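Long-range contacts in alpha-rhamnosidase (Dictyoglomus thermophilum, PDB 6I60), which probably hydrolyses terminal non-reducing alpha-L-rhamnose residues from alpha-L-rhamnosides: residues Asn42-Asp47 against Thr134-Leu139; Met140-Trp145 against Gly334-Ser339; Pro218-Tyr223 against Met491-Asp496; Lys224-Tyr229 against Tyr338-Pro343. All blocks are in the same frame, centred on the assembly; numbering follows the deposited sequence.

Contact 1. Residues Asn42-Asp47 against Thr134-Leu139; sequences NPLGVD and TFETGL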
# COMPACT_ATOMS: atom_id res chain seq x y z
N ASN A 42 9.49 15.87 -7.54
CA ASN A 42 10.92 15.89 -7.83
C ASN A 42 11.56 14.53 -7.54
O ASN A 42 12.29 14.40 -6.55
CB ASN A 42 11.62 16.99 -7.04
CG ASN A 42 11.24 18.38 -7.52
OD1 ASN A 42 11.06 18.60 -8.71
ND2 ASN A 42 11.12 19.31 -6.58
N PRO A 43 11.31 13.52 -8.36
CA PRO A 43 11.86 12.20 -8.09
C PRO A 43 13.35 12.12 -8.41
O PRO A 43 13.84 12.75 -9.35
CB PRO A 43 11.05 11.28 -9.01
CG PRO A 43 10.68 12.16 -10.15
CD PRO A 43 10.51 13.55 -9.59
N LEU A 44 14.06 11.33 -7.61
CA LEU A 44 15.49 11.10 -7.78
C LEU A 44 15.71 9.63 -8.10
O LEU A 44 15.58 8.77 -7.21
CB LEU A 44 16.26 11.52 -6.53
CG LEU A 44 17.72 11.05 -6.41
CD1 LEU A 44 18.55 11.59 -7.56
CD2 LEU A 44 18.31 11.48 -5.07
N GLY A 45 16.02 9.33 -9.36
CA GLY A 45 16.29 7.96 -9.76
C GLY A 45 15.27 7.38 -10.72
O GLY A 45 14.95 6.19 -10.64
N VAL A 46 14.76 8.20 -11.63
CA VAL A 46 13.78 7.74 -12.60
C VAL A 46 14.49 6.82 -13.59
O VAL A 46 15.36 7.26 -14.35
CB VAL A 46 13.10 8.92 -13.31
CG1 VAL A 46 11.85 8.45 -14.03
CG2 VAL A 46 12.77 10.01 -12.32
N ASP A 47 14.12 5.54 -13.58
CA ASP A 47 14.66 4.58 -14.53
C ASP A 47 13.71 4.29 -15.69
O ASP A 47 14.14 3.74 -16.70
CB ASP A 47 15.01 3.26 -13.83
CG ASP A 47 16.47 3.21 -13.40
OD1 ASP A 47 16.90 2.15 -12.89
OD2 ASP A 47 17.17 4.23 -13.56
N THR A 134 11.61 19.17 -11.59
CA THR A 134 12.85 18.45 -11.87
C THR A 134 12.64 16.96 -11.65
O THR A 134 11.98 16.56 -10.70
CB THR A 134 13.99 18.97 -10.97
OG1 THR A 134 14.47 20.22 -11.49
CG2 THR A 134 15.14 17.98 -10.90
N PHE A 135 13.19 16.16 -12.56
CA PHE A 135 13.31 14.72 -12.34
C PHE A 135 14.68 14.27 -12.80
O PHE A 135 15.13 14.65 -13.88
CB PHE A 135 12.20 13.94 -13.06
CG PHE A 135 12.22 14.07 -14.56
CD1 PHE A 135 11.62 15.16 -15.18
CD2 PHE A 135 12.81 13.10 -15.34
CE1 PHE A 135 11.63 15.27 -16.55
CE2 PHE A 135 12.82 13.21 -16.72
CZ PHE A 135 12.23 14.30 -17.33
N GLU A 136 15.36 13.48 -11.97
CA GLU A 136 16.70 13.00 -12.25
C GLU A 136 16.66 11.51 -12.56
O GLU A 136 16.03 10.73 -11.84
CB GLU A 136 17.64 13.25 -11.06
CG GLU A 136 18.99 12.57 -11.20
CD GLU A 136 20.03 13.13 -10.24
OE1 GLU A 136 19.73 14.12 -9.55
OE2 GLU A 136 21.15 12.57 -10.19
N THR A 137 17.33 11.12 -13.64
CA THR A 137 17.41 9.71 -14.01
C THR A 137 18.51 9.02 -13.22
O THR A 137 19.55 9.61 -12.92
CB THR A 137 17.67 9.57 -15.51
OG1 THR A 137 18.77 10.39 -15.89
CG2 THR A 137 16.44 9.98 -16.30
N GLY A 138 18.28 7.76 -12.91
CA GLY A 138 19.22 6.95 -12.18
C GLY A 138 20.26 6.39 -13.12
O GLY A 138 20.73 7.08 -13.99
N LEU A 139 20.56 5.11 -12.98
CA LEU A 139 21.56 4.46 -13.83
C LEU A 139 21.00 4.04 -15.14
O LEU A 139 21.75 3.71 -16.02
CB LEU A 139 22.19 3.27 -13.15
CG LEU A 139 23.33 3.69 -12.25
CD1 LEU A 139 24.41 2.66 -12.25
CD2 LEU A 139 23.90 4.99 -12.72
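P43 O accepts the backbone N of E136 at 3.1 Å, opening a short parallel pairing in which L44 lies beside E136. The bridge is brief, for the axes of strands 44-46 and 134-137 diverge by 67°. E136 O carries two bonds, from G45 N and V46 N, each 2.8 Å long; G45, at positive phi (113°), suits the sharp bend that turns both amides to one acceptor. Farther on, G138 N reaches V46 O at 3.3 Å, from above the carbonyl plane. Beyond the strand, N42 OD1 accepts T134 N at 3.0 Å in a bent bond. L44 and E136 run side by side, L44 CD1 lying 3.4 Å from E136 CD, against a carboxylate held by salt bridges to R193 and R191. F135 CB makes that residue's closer contacts, 3.7 Å from P43 CG and 4.0 Å from V46 CG2, which also comes obliquely near the ring. With chi1 at 62° the rest of the ring leads away, to lie against Y113 and meet F53 edge-to-face. Strand 44-46 thus forms one margin of the N-terminal immunoglobulin-like sheet, with 133-137 inside it and 112-120 beyond, while strand 189-199 supplies the two arginines.

Contact 2. Residues Met140-Trp145 against Gly334-Ser339; sequences MNEENW and GGKLYS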
# COMPACT_ATOMS: atom_id res chain seq x y z
N MET A 140 19.68 4.03 -15.22
CA MET A 140 18.93 3.76 -16.40
C MET A 140 19.15 2.44 -17.03
O MET A 140 19.93 2.28 -17.95
CB MET A 140 19.10 4.86 -17.42
CG MET A 140 18.39 6.13 -17.04
SD MET A 140 16.90 6.29 -17.99
CE MET A 140 17.58 6.08 -19.61
N ASN A 141 18.36 1.51 -16.54
CA ASN A 141 18.36 0.18 -17.04
C ASN A 141 19.76 -0.42 -17.14
O ASN A 141 20.21 -0.72 -18.22
CB ASN A 141 17.62 0.10 -18.40
CG ASN A 141 16.25 0.82 -18.39
OD1 ASN A 141 16.11 1.95 -17.94
ND2 ASN A 141 15.25 0.15 -18.94
N GLU A 142 20.44 -0.51 -16.00
CA GLU A 142 21.73 -1.16 -15.90
C GLU A 142 22.74 -0.74 -16.97
O GLU A 142 23.47 -1.57 -17.51
CB GLU A 142 21.47 -2.65 -15.98
CG GLU A 142 22.60 -3.56 -15.58
CD GLU A 142 22.17 -4.99 -15.64
OE1 GLU A 142 21.16 -5.31 -15.00
OE2 GLU A 142 22.80 -5.78 -16.36
N GLU A 143 22.76 0.56 -17.24
CA GLU A 143 23.61 1.15 -18.29
C GLU A 143 25.07 1.04 -17.87
O GLU A 143 25.69 1.99 -17.38
CB GLU A 143 23.21 2.59 -18.54
CG GLU A 143 22.60 2.83 -19.92
CD GLU A 143 23.65 3.07 -20.99
OE1 GLU A 143 23.29 3.60 -22.06
OE2 GLU A 143 24.83 2.73 -20.76
N ASN A 144 25.64 -0.15 -18.11
CA ASN A 144 27.04 -0.44 -17.80
C ASN A 144 27.35 -0.09 -16.35
O ASN A 144 27.92 0.97 -16.07
CB ASN A 144 27.96 0.32 -18.75
CG ASN A 144 29.42 -0.10 -18.62
OD1 ASN A 144 30.27 0.70 -18.25
ND2 ASN A 144 29.70 -1.36 -18.94
N TRP A 145 26.99 -0.99 -15.43
CA TRP A 145 27.09 -0.67 -14.01
C TRP A 145 28.54 -0.59 -13.52
O TRP A 145 28.78 0.03 -12.48
CB TRP A 145 26.33 -1.71 -13.18
CG TRP A 145 25.00 -1.22 -12.71
CD1 TRP A 145 23.88 -1.04 -13.46
CD2 TRP A 145 24.65 -0.83 -11.37
NE1 TRP A 145 22.85 -0.56 -12.68
CE2 TRP A 145 23.30 -0.43 -11.39
CE3 TRP A 145 25.35 -0.79 -10.16
CZ2 TRP A 145 22.64 0.01 -10.25
CZ3 TRP A 145 24.69 -0.35 -9.03
CH2 TRP A 145 23.34 0.04 -9.08
N GLY A 334 20.96 -12.46 -9.98
CA GLY A 334 20.29 -12.90 -11.18
C GLY A 334 19.24 -11.94 -11.70
O GLY A 334 18.80 -12.09 -12.85
N GLY A 335 18.82 -10.97 -10.90
CA GLY A 335 17.76 -10.07 -11.30
C GLY A 335 18.28 -8.78 -11.91
O GLY A 335 19.37 -8.31 -11.59
N LYS A 336 17.48 -8.22 -12.81
CA LYS A 336 17.80 -6.93 -13.40
C LYS A 336 17.67 -5.83 -12.35
O LYS A 336 16.71 -5.79 -11.58
CB LYS A 336 16.89 -6.63 -14.58
CG LYS A 336 16.80 -7.76 -15.60
CD LYS A 336 17.93 -7.69 -16.61
CE LYS A 336 18.51 -9.07 -16.89
NZ LYS A 336 19.27 -9.60 -15.72
N LEU A 337 18.66 -4.94 -12.31
CA LEU A 337 18.72 -3.89 -11.30
C LEU A 337 17.96 -2.67 -11.81
O LEU A 337 18.41 -2.00 -12.74
CB LEU A 337 20.16 -3.56 -10.95
CG LEU A 337 20.84 -4.60 -10.06
CD1 LEU A 337 21.53 -5.68 -10.88
CD2 LEU A 337 21.82 -3.95 -9.09
N TYR A 338 16.81 -2.40 -11.20
CA TYR A 338 15.91 -1.32 -11.60
C TYR A 338 15.74 -0.34 -10.44
O TYR A 338 16.08 -0.64 -9.29
CB TYR A 338 14.55 -1.89 -12.02
CG TYR A 338 13.75 -0.99 -12.94
CD1 TYR A 338 14.17 -0.73 -14.24
CD2 TYR A 338 12.55 -0.43 -12.52
CE1 TYR A 338 13.44 0.08 -15.08
CE2 TYR A 338 11.80 0.38 -13.36
CZ TYR A 338 12.25 0.63 -14.64
OH TYR A 338 11.52 1.44 -15.47
N SER A 339 15.21 0.83 -10.75
CA SER A 339 14.95 1.87 -9.75
C SER A 339 13.51 2.36 -9.93
O SER A 339 13.24 3.21 -10.77
CB SER A 339 15.94 3.02 -9.88
OG SER A 339 15.71 4.00 -8.89
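L337 and W145 make the apolar core of this meeting. The leucine CD2 stands over one face of the indole, offset toward its rim and 4.2 Å from W145 CZ2. L337 points its CB toward the loop 140-145, and CG lies anti to the carbonyl carbon (chi1 -76°), which carries CD2 over the ring. A branched aliphatic chain suits a broad flat partner, because one methyl can settle on the face while the other, CD1, lies near E142. W145 likewise starts toward the strand 336-338, and E142 CA lies in plane at the edge of its indole. E142 reaches across by a fully extended chain: CG lies anti to the backbone N (chi1 -166°) and CD continues the zigzag, which carries OE1 to 3.7 Å from L337 N, too long for a hydrogen bond. That oxygen is also 4.7 Å from K336 NZ, a separation at which the opposite charges may attract weakly, though they do not touch. N141 brings the end of its side chain to the edge of the Y338 ring. The loop turns tightly here: N141 and E142 both have positive phi, and E143 is the centre of an inverse gamma turn. I266 of strand 264-273 touches both L337 and W145, and Y229 meets the indole edge-to-face. The arrangement is a leucine-tryptophan packing of a loop against an edge strand: the connection leaving the last strand of the immunoglobulin-like domain packs, without any hydrogen bond between the two segments, on the edge strand of the five-stranded sheet in the N-terminal rhamnosidase domain.

Contact 3. Residues Pro218-Tyr223 against Met491-Asp496; sequences PGQTDY and MSIPTD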
# COMPACT_ATOMS: atom_id res chain seq x y z
N PRO A 218 16.63 -2.31 0.55
CA PRO A 218 15.58 -1.94 -0.40
C PRO A 218 14.27 -2.70 -0.17
O PRO A 218 14.13 -3.41 0.82
CB PRO A 218 16.18 -2.31 -1.75
CG PRO A 218 17.05 -3.49 -1.44
CD PRO A 218 17.57 -3.29 -0.04
N GLY A 219 13.33 -2.54 -1.11
CA GLY A 219 12.06 -3.22 -0.99
C GLY A 219 12.15 -4.70 -1.31
O GLY A 219 13.05 -5.17 -2.01
N GLN A 220 11.19 -5.45 -0.77
CA GLN A 220 11.15 -6.89 -0.96
C GLN A 220 10.63 -7.21 -2.36
O GLN A 220 9.50 -6.85 -2.70
CB GLN A 220 10.27 -7.54 0.11
CG GLN A 220 10.60 -7.10 1.52
CD GLN A 220 9.75 -7.81 2.56
OE1 GLN A 220 8.99 -8.72 2.23
NE2 GLN A 220 9.88 -7.40 3.81
N THR A 221 11.45 -7.89 -3.15
CA THR A 221 11.06 -8.37 -4.47
C THR A 221 11.66 -9.75 -4.68
O THR A 221 12.44 -10.24 -3.86
CB THR A 221 11.51 -7.43 -5.59
OG1 THR A 221 12.87 -7.03 -5.36
CG2 THR A 221 10.63 -6.20 -5.66
N ASP A 222 11.29 -10.38 -5.78
CA ASP A 222 11.94 -11.62 -6.21
C ASP A 222 13.34 -11.26 -6.69
O ASP A 222 13.53 -10.87 -7.85
CB ASP A 222 11.13 -12.31 -7.29
CG ASP A 222 11.71 -13.66 -7.68
OD1 ASP A 222 12.82 -13.98 -7.22
OD2 ASP A 222 11.04 -14.40 -8.44
N TYR A 223 14.33 -11.39 -5.81
CA TYR A 223 15.68 -10.93 -6.12
C TYR A 223 16.30 -11.70 -7.28
O TYR A 223 17.26 -11.21 -7.89
CB TYR A 223 16.57 -11.05 -4.88
CG TYR A 223 16.04 -10.31 -3.67
CD1 TYR A 223 16.05 -8.92 -3.62
CD2 TYR A 223 15.53 -11.00 -2.58
CE1 TYR A 223 15.56 -8.24 -2.52
CE2 TYR A 223 15.04 -10.33 -1.47
CZ TYR A 223 15.05 -8.95 -1.45
OH TYR A 223 14.57 -8.28 -0.35
N MET A 491 4.75 -3.03 3.94
CA MET A 491 6.21 -3.12 4.07
C MET A 491 6.81 -3.36 2.69
O MET A 491 7.36 -4.43 2.42
CB MET A 491 6.60 -4.23 5.05
CG MET A 491 6.09 -4.01 6.46
SD MET A 491 6.81 -2.55 7.21
CE MET A 491 8.54 -2.81 6.84
N SER A 492 6.66 -2.36 1.80
CA SER A 492 7.06 -2.45 0.40
C SER A 492 6.19 -3.45 -0.36
O SER A 492 6.13 -3.42 -1.59
CB SER A 492 8.54 -2.80 0.25
OG SER A 492 8.75 -4.20 0.37
N ILE A 493 5.52 -4.34 0.37
CA ILE A 493 4.53 -5.25 -0.21
C ILE A 493 3.34 -5.34 0.72
O ILE A 493 3.47 -5.26 1.95
CB ILE A 493 5.11 -6.67 -0.44
CG1 ILE A 493 5.74 -7.21 0.85
CG2 ILE A 493 6.12 -6.66 -1.58
CD1 ILE A 493 5.96 -8.70 0.85
N PRO A 494 2.14 -5.50 0.15
CA PRO A 494 0.95 -5.68 0.99
C PRO A 494 0.97 -7.05 1.66
O PRO A 494 0.91 -8.08 0.99
CB PRO A 494 -0.21 -5.56 -0.01
CG PRO A 494 0.39 -5.90 -1.33
CD PRO A 494 1.82 -5.44 -1.28
N THR A 495 1.05 -7.05 2.99
CA THR A 495 1.16 -8.27 3.76
C THR A 495 -0.16 -8.62 4.44
O THR A 495 -1.07 -7.80 4.55
CB THR A 495 2.27 -8.15 4.81
OG1 THR A 495 1.87 -7.24 5.84
CG2 THR A 495 3.56 -7.65 4.17
N ASP A 496 -0.25 -9.88 4.89
CA ASP A 496 -1.44 -10.34 5.59
C ASP A 496 -1.39 -9.96 7.07
O ASP A 496 -2.35 -9.42 7.62
CB ASP A 496 -1.61 -11.85 5.41
CG ASP A 496 -0.38 -12.63 5.85
OD1 ASP A 496 0.74 -12.09 5.76
OD2 ASP A 496 -0.53 -13.79 6.28
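M491 meets Q220 only loosely: its carbonyl O lies 4.1 Å from Q220 NE2, too far for a hydrogen bond. S492 makes the polar link. With chi1 at 83°, its OG sits between the backbone N and the carbonyl carbon, where it accepts the backbone N of Q220 at 3.0 Å and nearly straight (163° at the hydrogen). The hydroxyl probably donates to M491 O, a bond modelled so short that its length is doubtful. Serine fits because it is small and sets an acceptor squarely before the Q220 amide. S492 CB comes 3.8 Å from G219 CA, where a residue without a side chain allows the close approach. The backbone N of S492 is bonded to T460 OG1. I493 follows, crossing the Q220 side chain at about a right angle; its CD1 meets Q220 OE1 and its CG2 lies 3.6 Å from Q220 O. Q220 OE1 also has a weak bond from R253 NE. K529 of helix 524-535 ties both segments, its NZ donating to Q220 O and S492 O. The chemistry is therefore a buried, neutral backbone-to-hydroxyl bond reinforced by one shared ammonium group, which joins the N-terminal rhamnosidase domain to the six-hairpin catalytic domain.

Contact 4. Residues Lys224-Tyr229 against Tyr338-Pro343; sequences KKRVLY and YSEIYP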
# COMPACT_ATOMS: atom_id res chain seq x y z
N LYS A 224 15.77 -12.88 -7.61
CA LYS A 224 16.27 -13.60 -8.77
C LYS A 224 15.78 -12.98 -10.08
O LYS A 224 16.44 -13.13 -11.12
CB LYS A 224 15.84 -15.07 -8.70
CG LYS A 224 16.83 -15.97 -7.98
CD LYS A 224 16.30 -17.39 -7.87
CE LYS A 224 17.33 -18.32 -7.25
NZ LYS A 224 16.70 -19.57 -6.75
N LYS A 225 14.66 -12.27 -10.04
CA LYS A 225 14.10 -11.64 -11.24
C LYS A 225 14.34 -10.14 -11.30
O LYS A 225 14.38 -9.58 -12.40
CB LYS A 225 12.60 -11.92 -11.33
CG LYS A 225 12.24 -13.36 -11.68
CD LYS A 225 11.53 -13.44 -13.02
CE LYS A 225 11.41 -14.88 -13.51
NZ LYS A 225 11.62 -15.00 -14.98
N ARG A 226 14.51 -9.48 -10.16
CA ARG A 226 14.70 -8.04 -10.15
C ARG A 226 15.19 -7.61 -8.78
O ARG A 226 14.74 -8.14 -7.76
CB ARG A 226 13.40 -7.30 -10.50
CG ARG A 226 13.20 -5.99 -9.78
CD ARG A 226 12.02 -5.25 -10.36
NE ARG A 226 10.86 -6.13 -10.44
CZ ARG A 226 9.65 -5.82 -9.98
NH1 ARG A 226 9.43 -4.65 -9.41
NH2 ARG A 226 8.67 -6.70 -10.10
N VAL A 227 16.12 -6.65 -8.77
CA VAL A 227 16.65 -6.06 -7.54
C VAL A 227 16.52 -4.55 -7.65
O VAL A 227 17.15 -3.94 -8.53
CB VAL A 227 18.11 -6.46 -7.29
CG1 VAL A 227 18.66 -5.74 -6.06
CG2 VAL A 227 18.24 -7.97 -7.13
N LEU A 228 15.72 -3.95 -6.78
CA LEU A 228 15.53 -2.50 -6.79
C LEU A 228 16.67 -1.83 -6.03
O LEU A 228 16.84 -2.05 -4.83
CB LEU A 228 14.19 -2.13 -6.17
CG LEU A 228 12.97 -2.95 -6.56
CD1 LEU A 228 11.83 -2.69 -5.60
CD2 LEU A 228 12.55 -2.63 -7.99
N TYR A 229 17.45 -1.02 -6.74
CA TYR A 229 18.52 -0.25 -6.11
C TYR A 229 18.02 1.16 -5.79
O TYR A 229 17.08 1.66 -6.41
CB TYR A 229 19.76 -0.18 -7.01
CG TYR A 229 19.61 0.70 -8.23
CD1 TYR A 229 19.06 0.20 -9.41
CD2 TYR A 229 20.04 2.02 -8.23
CE1 TYR A 229 18.93 0.99 -10.53
CE2 TYR A 229 19.91 2.82 -9.34
CZ TYR A 229 19.35 2.30 -10.49
OH TYR A 229 19.22 3.09 -11.61
N TYR A 338 16.81 -2.40 -11.20
CA TYR A 338 15.91 -1.32 -11.60
C TYR A 338 15.74 -0.34 -10.44
O TYR A 338 16.08 -0.64 -9.29
CB TYR A 338 14.55 -1.89 -12.02
CG TYR A 338 13.75 -0.99 -12.94
CD1 TYR A 338 14.17 -0.73 -14.24
CD2 TYR A 338 12.55 -0.43 -12.52
CE1 TYR A 338 13.44 0.08 -15.08
CE2 TYR A 338 11.80 0.38 -13.36
CZ TYR A 338 12.25 0.63 -14.64
OH TYR A 338 11.52 1.44 -15.47
N SER A 339 15.21 0.83 -10.75
CA SER A 339 14.95 1.87 -9.75
C SER A 339 13.51 2.36 -9.93
O SER A 339 13.24 3.21 -10.77
CB SER A 339 15.94 3.02 -9.88
OG SER A 339 15.71 4.00 -8.89
N GLU A 340 12.61 1.82 -9.12
CA GLU A 340 11.21 2.22 -9.15
C GLU A 340 10.98 3.38 -8.19
O GLU A 340 11.59 3.44 -7.12
CB GLU A 340 10.30 1.05 -8.79
CG GLU A 340 10.34 -0.10 -9.79
CD GLU A 340 9.02 -0.83 -9.89
OE1 GLU A 340 9.01 -2.08 -9.82
OE2 GLU A 340 7.98 -0.15 -10.05
N ILE A 341 10.10 4.29 -8.58
CA ILE A 341 9.74 5.44 -7.76
C ILE A 341 8.47 5.06 -7.00
O ILE A 341 7.38 5.01 -7.56
CB ILE A 341 9.53 6.70 -8.60
CG1 ILE A 341 10.68 6.86 -9.61
CG2 ILE A 341 9.44 7.92 -7.70
CD1 ILE A 341 11.97 7.34 -8.99
N TYR A 342 8.63 4.77 -5.71
CA TYR A 342 7.52 4.37 -4.86
C TYR A 342 7.87 4.73 -3.42
O TYR A 342 9.06 4.87 -3.09
CB TYR A 342 7.23 2.87 -4.99
CG TYR A 342 8.23 1.95 -4.30
CD1 TYR A 342 9.58 2.01 -4.61
CD2 TYR A 342 7.80 1.02 -3.37
CE1 TYR A 342 10.49 1.17 -3.99
CE2 TYR A 342 8.71 0.17 -2.74
CZ TYR A 342 10.05 0.26 -3.06
OH TYR A 342 10.95 -0.58 -2.44
N PRO A 343 6.88 4.90 -2.56
CA PRO A 343 7.15 5.28 -1.17
C PRO A 343 7.99 4.23 -0.47
O PRO A 343 7.66 3.03 -0.49
CB PRO A 343 5.75 5.39 -0.55
CG PRO A 343 4.85 5.66 -1.70
CD PRO A 343 5.43 4.90 -2.86
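Backbone bonds join Y338 to the two residues flanking L228. Y338 N donates to V227 O at 3.1 Å, and Y338 O receives Y229 N at 2.9 Å, so L228 and Y338 form a parallel bridge; L228 CA adds a C-H contact to the same Y338 O. The ionic part is carried by R226 and E340, whose side chains cross at about a right angle. R226 NH1 meets E340 OE1 at 2.6 Å in a salt bridge, with the guanidinium and carboxylate planes 34° apart. Arginine suits this place because it has several donors to share: NE goes to D536 and NH2 to D533, so its rotation is fixed by three acids, which probably balance its charge. E340 OE1 also takes N532 ND2. Among the aromatic contacts, S339 CB lies over one face of the Y229 ring, 3.9 Å from its centroid, a CH-pi contact. Y229, with CG between the backbone N and the carbonyl carbon (chi1 72°), turns that face to the serine, and its hydroxyl bonds D47 and L139; S339 OG bonds G45 O. Apolar contact falls to L228, whose two methyls divide the work: CD2 is 3.8 Å from E340 CG, and CD1 lies obliquely beside the Y342 ring, 4.3 Å from Y342 CZ. Strand 226-233 lies between 189-199, where V227 rests on A197 and L199, and edge strand 336-338. Helix 524-535 packs across the contact, K529 touching L228, E340 and Y342.

Overall arrangement
Contacts 1, 2 and 4 touch one another, with centres 9 to 14 Å apart, and contact 3 joins them through contact 4. Contact 1 closes first along the chain, within the N-terminal immunoglobulin-like domain. Contacts 2 and 4 both end on the stretch 334-343, sharing Y338 and S339, and reach neighbouring strands 336-338 and 226-233 of the same five-stranded sheet. Contact 4 is nested inside the loop closed by contact 3, 10 Å away between centres. Contact 3 sits about 22 Å from contact 1 between centres; helix 524-535 borders both contacts 3 and 4. The set spans the immunoglobulin-like, N-terminal rhamnosidase and six-hairpin domains, consistent with forming part of the interface between beta domains and helical domain.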